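Local coordinates for protein chitinase (PDB 5XSW) that probably hydrolyses chitin internally as an endochitinase, in a two-domain fragment whose helical domain holds the sugar-binding pocket, at residues W326-R338 and V361-V375. Sequence-based numbering, arbitrary orientation.
Sequences WAETEIIDFGYNR and VLWKEFNMEGFGGHV. With NAG (2-acetamido-2-deoxy-beta-D-glucopyranose), chain C; NAG (2-acetamido-2-deoxy-beta-D-glucopyranose), chain D.
The imidazole of H374 carries CB of N337 over one face, 3.7 Å from its centroid, and the N337 amide stacks on it with the planes 14° apart; D333 and O6 of a bound N-acetylglucosamine sit at its edge. The F334 ring lies between M368 CB on one face and R338 CB on the other, with G370 N at its edge. F371 CZ covers the centre of one face of the R338 guanidinium, whose NH2 donates a hydrogen bond to O7 of a second sugar (3.2 Å). H374 and D333 form a His-carboxylate pair tying helix 327-338 to the start of helix 374-386, and H374 and N337 belong to the glycan pocket. H374 ND1 donates to D333 OD2 (2.6 Å) on the carboxylate's syn side, while NE2 is hydrogen-bonded to E213 OE1. Replacing H374 by alanine removes the imidazole, and D333 and E213 would probably lose their shared partner. Toward the N-terminal end of helix 327-338, E330 meets the W363 ring at its edge, and its OE1 accepts a weak hydrogen bond from W363 N. L362 CD2 packs 3.6 Å from I331 CG1. Because chi1 of N337 swings CG away from the backbone N (178°), OD1 reaches the G370-F371 turn and accepts F371 N at 2.9 Å, the donor tilted 19° from the carbonyl plane.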
# COMPACT_ATOMS: atom_id res chain seq x y z
N TRP A 326 -12.60 -20.58 -16.31
CA TRP A 326 -11.52 -19.60 -16.09
C TRP A 326 -11.96 -18.57 -15.02
O TRP A 326 -11.28 -17.55 -14.81
CB TRP A 326 -11.17 -18.91 -17.41
CG TRP A 326 -10.33 -19.74 -18.34
CD1 TRP A 326 -10.77 -20.68 -19.24
CD2 TRP A 326 -8.90 -19.71 -18.47
NE1 TRP A 326 -9.70 -21.24 -19.91
CE2 TRP A 326 -8.55 -20.66 -19.46
CE3 TRP A 326 -7.90 -18.98 -17.83
CZ2 TRP A 326 -7.22 -20.89 -19.83
CZ3 TRP A 326 -6.58 -19.21 -18.21
CH2 TRP A 326 -6.25 -20.16 -19.19
N ALA A 327 -13.08 -18.86 -14.33
CA ALA A 327 -13.63 -17.92 -13.36
C ALA A 327 -12.60 -17.44 -12.30
O ALA A 327 -12.48 -16.25 -12.09
CB ALA A 327 -14.83 -18.52 -12.63
N GLU A 328 -11.88 -18.35 -11.63
CA GLU A 328 -10.94 -17.96 -10.61
C GLU A 328 -9.87 -16.99 -11.19
O GLU A 328 -9.52 -15.93 -10.59
CB GLU A 328 -10.27 -19.18 -10.00
CG GLU A 328 -9.17 -18.76 -8.98
CD GLU A 328 -8.51 -19.93 -8.26
OE1 GLU A 328 -8.22 -20.95 -8.94
OE2 GLU A 328 -8.23 -19.80 -7.06
N THR A 329 -9.33 -17.38 -12.32
CA THR A 329 -8.26 -16.61 -12.99
C THR A 329 -8.78 -15.21 -13.38
O THR A 329 -8.07 -14.21 -13.26
CB THR A 329 -7.70 -17.37 -14.24
OG1 THR A 329 -7.10 -18.61 -13.77
CG2 THR A 329 -6.62 -16.52 -14.94
N GLU A 330 -10.01 -15.13 -13.87
CA GLU A 330 -10.61 -13.85 -14.19
C GLU A 330 -10.73 -12.92 -12.94
O GLU A 330 -10.41 -11.73 -13.01
CB GLU A 330 -12.03 -14.06 -14.79
CG GLU A 330 -11.94 -14.67 -16.20
CD GLU A 330 -13.29 -15.21 -16.64
OE1 GLU A 330 -14.30 -14.56 -16.35
OE2 GLU A 330 -13.33 -16.28 -17.26
N ILE A 331 -11.20 -13.48 -11.83
CA ILE A 331 -11.37 -12.75 -10.56
C ILE A 331 -10.01 -12.25 -10.07
O ILE A 331 -9.82 -11.07 -9.71
CB ILE A 331 -12.00 -13.62 -9.51
CG1 ILE A 331 -13.47 -13.92 -9.90
CG2 ILE A 331 -11.98 -12.94 -8.12
CD1 ILE A 331 -14.16 -14.95 -9.02
N ILE A 332 -9.06 -13.16 -10.05
CA ILE A 332 -7.73 -12.80 -9.56
C ILE A 332 -7.07 -11.73 -10.50
O ILE A 332 -6.48 -10.78 -9.99
CB ILE A 332 -6.79 -14.04 -9.44
CG1 ILE A 332 -7.23 -15.01 -8.33
CG2 ILE A 332 -5.32 -13.64 -9.15
CD1 ILE A 332 -7.50 -14.38 -6.97
N ASP A 333 -7.15 -11.91 -11.81
CA ASP A 333 -6.59 -10.90 -12.71
C ASP A 333 -7.34 -9.55 -12.58
O ASP A 333 -6.74 -8.49 -12.60
CB ASP A 333 -6.68 -11.33 -14.16
CG ASP A 333 -6.01 -10.34 -15.06
OD1 ASP A 333 -4.78 -10.27 -15.00
OD2 ASP A 333 -6.69 -9.55 -15.78
N PHE A 334 -8.66 -9.59 -12.50
CA PHE A 334 -9.40 -8.34 -12.29
C PHE A 334 -8.95 -7.60 -11.02
O PHE A 334 -8.76 -6.39 -11.03
CB PHE A 334 -10.93 -8.64 -12.26
CG PHE A 334 -11.79 -7.42 -11.99
CD1 PHE A 334 -11.98 -6.45 -12.98
CD2 PHE A 334 -12.36 -7.25 -10.76
CE1 PHE A 334 -12.78 -5.33 -12.73
CE2 PHE A 334 -13.19 -6.17 -10.49
CZ PHE A 334 -13.39 -5.19 -11.47
N GLY A 335 -8.78 -8.33 -9.92
CA GLY A 335 -8.36 -7.80 -8.64
C GLY A 335 -6.93 -7.23 -8.74
O GLY A 335 -6.52 -6.32 -8.00
N TYR A 336 -6.14 -7.81 -9.62
CA TYR A 336 -4.74 -7.35 -9.78
C TYR A 336 -4.75 -5.98 -10.40
O TYR A 336 -4.02 -5.07 -9.96
CB TYR A 336 -3.93 -8.29 -10.66
CG TYR A 336 -2.45 -7.85 -10.75
CD1 TYR A 336 -1.54 -8.26 -9.81
CD2 TYR A 336 -2.03 -7.05 -11.80
CE1 TYR A 336 -0.18 -7.91 -9.89
CE2 TYR A 336 -0.68 -6.66 -11.91
CZ TYR A 336 0.22 -7.08 -10.95
OH TYR A 336 1.54 -6.70 -11.05
N ASN A 337 -5.59 -5.83 -11.41
CA ASN A 337 -5.66 -4.54 -12.12
C ASN A 337 -6.55 -3.48 -11.40
O ASN A 337 -6.17 -2.31 -11.32
CB ASN A 337 -6.21 -4.78 -13.52
CG ASN A 337 -6.37 -3.47 -14.33
OD1 ASN A 337 -7.46 -3.18 -14.79
ND2 ASN A 337 -5.27 -2.69 -14.49
N ARG A 338 -7.67 -3.89 -10.82
CA ARG A 338 -8.61 -2.90 -10.24
C ARG A 338 -8.64 -2.91 -8.71
O ARG A 338 -9.26 -2.07 -8.11
CB ARG A 338 -10.02 -3.15 -10.78
CG ARG A 338 -10.20 -2.92 -12.28
CD ARG A 338 -9.86 -1.53 -12.84
NE ARG A 338 -10.37 -0.41 -12.04
CZ ARG A 338 -11.60 0.08 -12.09
NH1 ARG A 338 -12.51 -0.44 -12.91
NH2 ARG A 338 -11.91 1.13 -11.33
N VAL A 361 -19.34 -16.90 -19.22
CA VAL A 361 -18.13 -16.06 -19.18
C VAL A 361 -18.34 -15.06 -18.05
O VAL A 361 -19.02 -14.05 -18.23
CB VAL A 361 -17.89 -15.36 -20.48
CG1 VAL A 361 -16.51 -14.66 -20.51
CG2 VAL A 361 -18.01 -16.37 -21.64
N LEU A 362 -17.76 -15.35 -16.89
CA LEU A 362 -17.92 -14.50 -15.70
C LEU A 362 -17.60 -13.02 -15.99
O LEU A 362 -18.40 -12.14 -15.66
CB LEU A 362 -17.06 -15.06 -14.57
CG LEU A 362 -17.24 -14.35 -13.23
CD1 LEU A 362 -18.61 -14.73 -12.54
CD2 LEU A 362 -16.07 -14.67 -12.31
N TRP A 363 -16.51 -12.73 -16.69
CA TRP A 363 -16.08 -11.34 -16.75
C TRP A 363 -17.05 -10.51 -17.59
O TRP A 363 -17.19 -9.33 -17.36
CB TRP A 363 -14.65 -11.19 -17.29
CG TRP A 363 -14.42 -11.51 -18.72
CD1 TRP A 363 -14.01 -12.72 -19.26
CD2 TRP A 363 -14.52 -10.60 -19.81
NE1 TRP A 363 -13.92 -12.61 -20.63
CE2 TRP A 363 -14.18 -11.31 -20.99
CE3 TRP A 363 -14.88 -9.25 -19.92
CZ2 TRP A 363 -14.20 -10.72 -22.24
CZ3 TRP A 363 -14.87 -8.66 -21.17
CH2 TRP A 363 -14.53 -9.39 -22.30
N LYS A 364 -17.73 -11.13 -18.54
CA LYS A 364 -18.70 -10.39 -19.35
C LYS A 364 -19.99 -10.14 -18.60
O LYS A 364 -20.61 -9.08 -18.74
CB LYS A 364 -18.99 -11.15 -20.65
CG LYS A 364 -17.84 -11.06 -21.64
CD LYS A 364 -18.27 -11.72 -22.95
CE LYS A 364 -17.08 -11.98 -23.86
NZ LYS A 364 -17.47 -12.72 -25.10
N GLU A 365 -20.38 -11.09 -17.78
CA GLU A 365 -21.60 -10.91 -17.00
C GLU A 365 -21.44 -9.86 -15.92
O GLU A 365 -22.41 -9.23 -15.55
CB GLU A 365 -21.99 -12.22 -16.35
CG GLU A 365 -22.75 -13.09 -17.27
CD GLU A 365 -24.05 -13.47 -16.64
OE1 GLU A 365 -24.73 -12.56 -16.11
OE2 GLU A 365 -24.38 -14.69 -16.66
N PHE A 366 -20.25 -9.76 -15.35
CA PHE A 366 -20.00 -8.87 -14.23
C PHE A 366 -19.26 -7.60 -14.59
O PHE A 366 -18.90 -6.83 -13.72
CB PHE A 366 -19.28 -9.63 -13.12
CG PHE A 366 -20.18 -10.47 -12.28
CD1 PHE A 366 -20.63 -11.69 -12.74
CD2 PHE A 366 -20.60 -10.04 -11.05
CE1 PHE A 366 -21.47 -12.46 -11.97
CE2 PHE A 366 -21.44 -10.81 -10.27
CZ PHE A 366 -21.88 -12.02 -10.74
N ASN A 367 -19.02 -7.39 -15.87
CA ASN A 367 -18.27 -6.22 -16.31
C ASN A 367 -16.92 -6.08 -15.60
O ASN A 367 -16.60 -5.04 -15.07
CB ASN A 367 -19.12 -4.97 -16.16
CG ASN A 367 -20.39 -5.05 -16.97
OD1 ASN A 367 -20.36 -5.05 -18.20
ND2 ASN A 367 -21.53 -5.14 -16.30
N MET A 368 -16.17 -7.18 -15.58
CA MET A 368 -14.86 -7.24 -14.94
C MET A 368 -13.75 -7.25 -15.97
O MET A 368 -12.80 -8.01 -15.87
CB MET A 368 -14.73 -8.46 -14.04
CG MET A 368 -15.95 -8.83 -13.25
SD MET A 368 -15.74 -10.51 -12.67
CE MET A 368 -14.07 -10.48 -12.07
N GLU A 369 -13.89 -6.43 -16.98
CA GLU A 369 -12.86 -6.32 -17.98
C GLU A 369 -11.54 -5.81 -17.42
O GLU A 369 -10.47 -6.19 -17.87
CB GLU A 369 -13.31 -5.45 -19.15
CG GLU A 369 -12.41 -5.61 -20.35
CD GLU A 369 -13.13 -5.38 -21.66
OE1 GLU A 369 -14.27 -4.89 -21.62
OE2 GLU A 369 -12.53 -5.68 -22.70
N GLY A 370 -11.62 -4.91 -16.45
CA GLY A 370 -10.49 -4.06 -16.09
C GLY A 370 -10.16 -2.99 -17.14
O GLY A 370 -10.81 -2.91 -18.17
N PHE A 371 -9.12 -2.19 -16.93
CA PHE A 371 -8.73 -1.20 -17.96
C PHE A 371 -8.00 -1.81 -19.13
O PHE A 371 -7.16 -2.69 -18.93
CB PHE A 371 -7.84 -0.11 -17.34
CG PHE A 371 -8.57 0.78 -16.34
CD1 PHE A 371 -9.67 1.51 -16.75
CD2 PHE A 371 -8.17 0.85 -15.02
CE1 PHE A 371 -10.37 2.32 -15.84
CE2 PHE A 371 -8.85 1.66 -14.12
CZ PHE A 371 -9.95 2.39 -14.54
N GLY A 372 -8.29 -1.34 -20.35
CA GLY A 372 -7.53 -1.72 -21.53
C GLY A 372 -7.71 -3.20 -21.87
O GLY A 372 -6.79 -3.85 -22.34
N GLY A 373 -8.90 -3.74 -21.59
CA GLY A 373 -9.18 -5.15 -21.93
C GLY A 373 -8.27 -6.10 -21.16
O GLY A 373 -7.94 -7.20 -21.65
N HIS A 374 -7.93 -5.72 -19.92
CA HIS A 374 -6.93 -6.42 -19.12
C HIS A 374 -7.29 -7.92 -18.95
O HIS A 374 -6.47 -8.79 -19.24
CB HIS A 374 -6.79 -5.76 -17.73
CG HIS A 374 -5.55 -6.15 -16.99
ND1 HIS A 374 -5.39 -7.39 -16.39
CD2 HIS A 374 -4.42 -5.45 -16.71
CE1 HIS A 374 -4.23 -7.43 -15.75
NE2 HIS A 374 -3.61 -6.27 -15.94
N VAL A 375 -8.49 -8.20 -18.46
CA VAL A 375 -8.88 -9.60 -18.15
C VAL A 375 -8.94 -10.49 -19.43
O VAL A 375 -8.28 -11.53 -19.48
CB VAL A 375 -10.23 -9.67 -17.35
CG1 VAL A 375 -10.77 -11.14 -17.25
CG2 VAL A 375 -9.98 -9.13 -15.96
C1 NAG C . -0.80 -0.55 -19.38
C2 NAG C . -0.11 0.20 -18.31
C3 NAG C . -0.40 -0.39 -16.94
C4 NAG C . -1.87 -0.56 -16.69
C5 NAG C . -2.45 -1.36 -17.78
C6 NAG C . -3.94 -1.46 -17.56
C7 NAG C . 2.12 1.36 -18.63
C8 NAG C . 3.65 1.24 -18.88
N2 NAG C . 1.34 0.19 -18.58
O3 NAG C . 0.16 0.40 -15.87
O4 NAG C . -2.09 -1.36 -15.51
O5 NAG C . -2.23 -0.71 -19.08
O6 NAG C . -4.38 -2.13 -18.73
O7 NAG C . 1.54 2.44 -18.45
C1 NAG D . -13.78 5.63 -12.44
C2 NAG D . -13.51 4.50 -11.47
C3 NAG D . -12.25 4.78 -10.70
C4 NAG D . -11.09 5.06 -11.57
C5 NAG D . -11.40 6.20 -12.48
C6 NAG D . -10.20 6.41 -13.45
C7 NAG D . -15.32 3.25 -10.30
C8 NAG D . -16.50 3.23 -9.30
N2 NAG D . -14.63 4.46 -10.55
O3 NAG D . -11.95 3.70 -9.81
O4 NAG D . -9.95 5.52 -10.74
O5 NAG D . -12.59 5.88 -13.28
O6 NAG D . -10.62 7.45 -14.30
O7 NAG D . -14.91 2.22 -10.81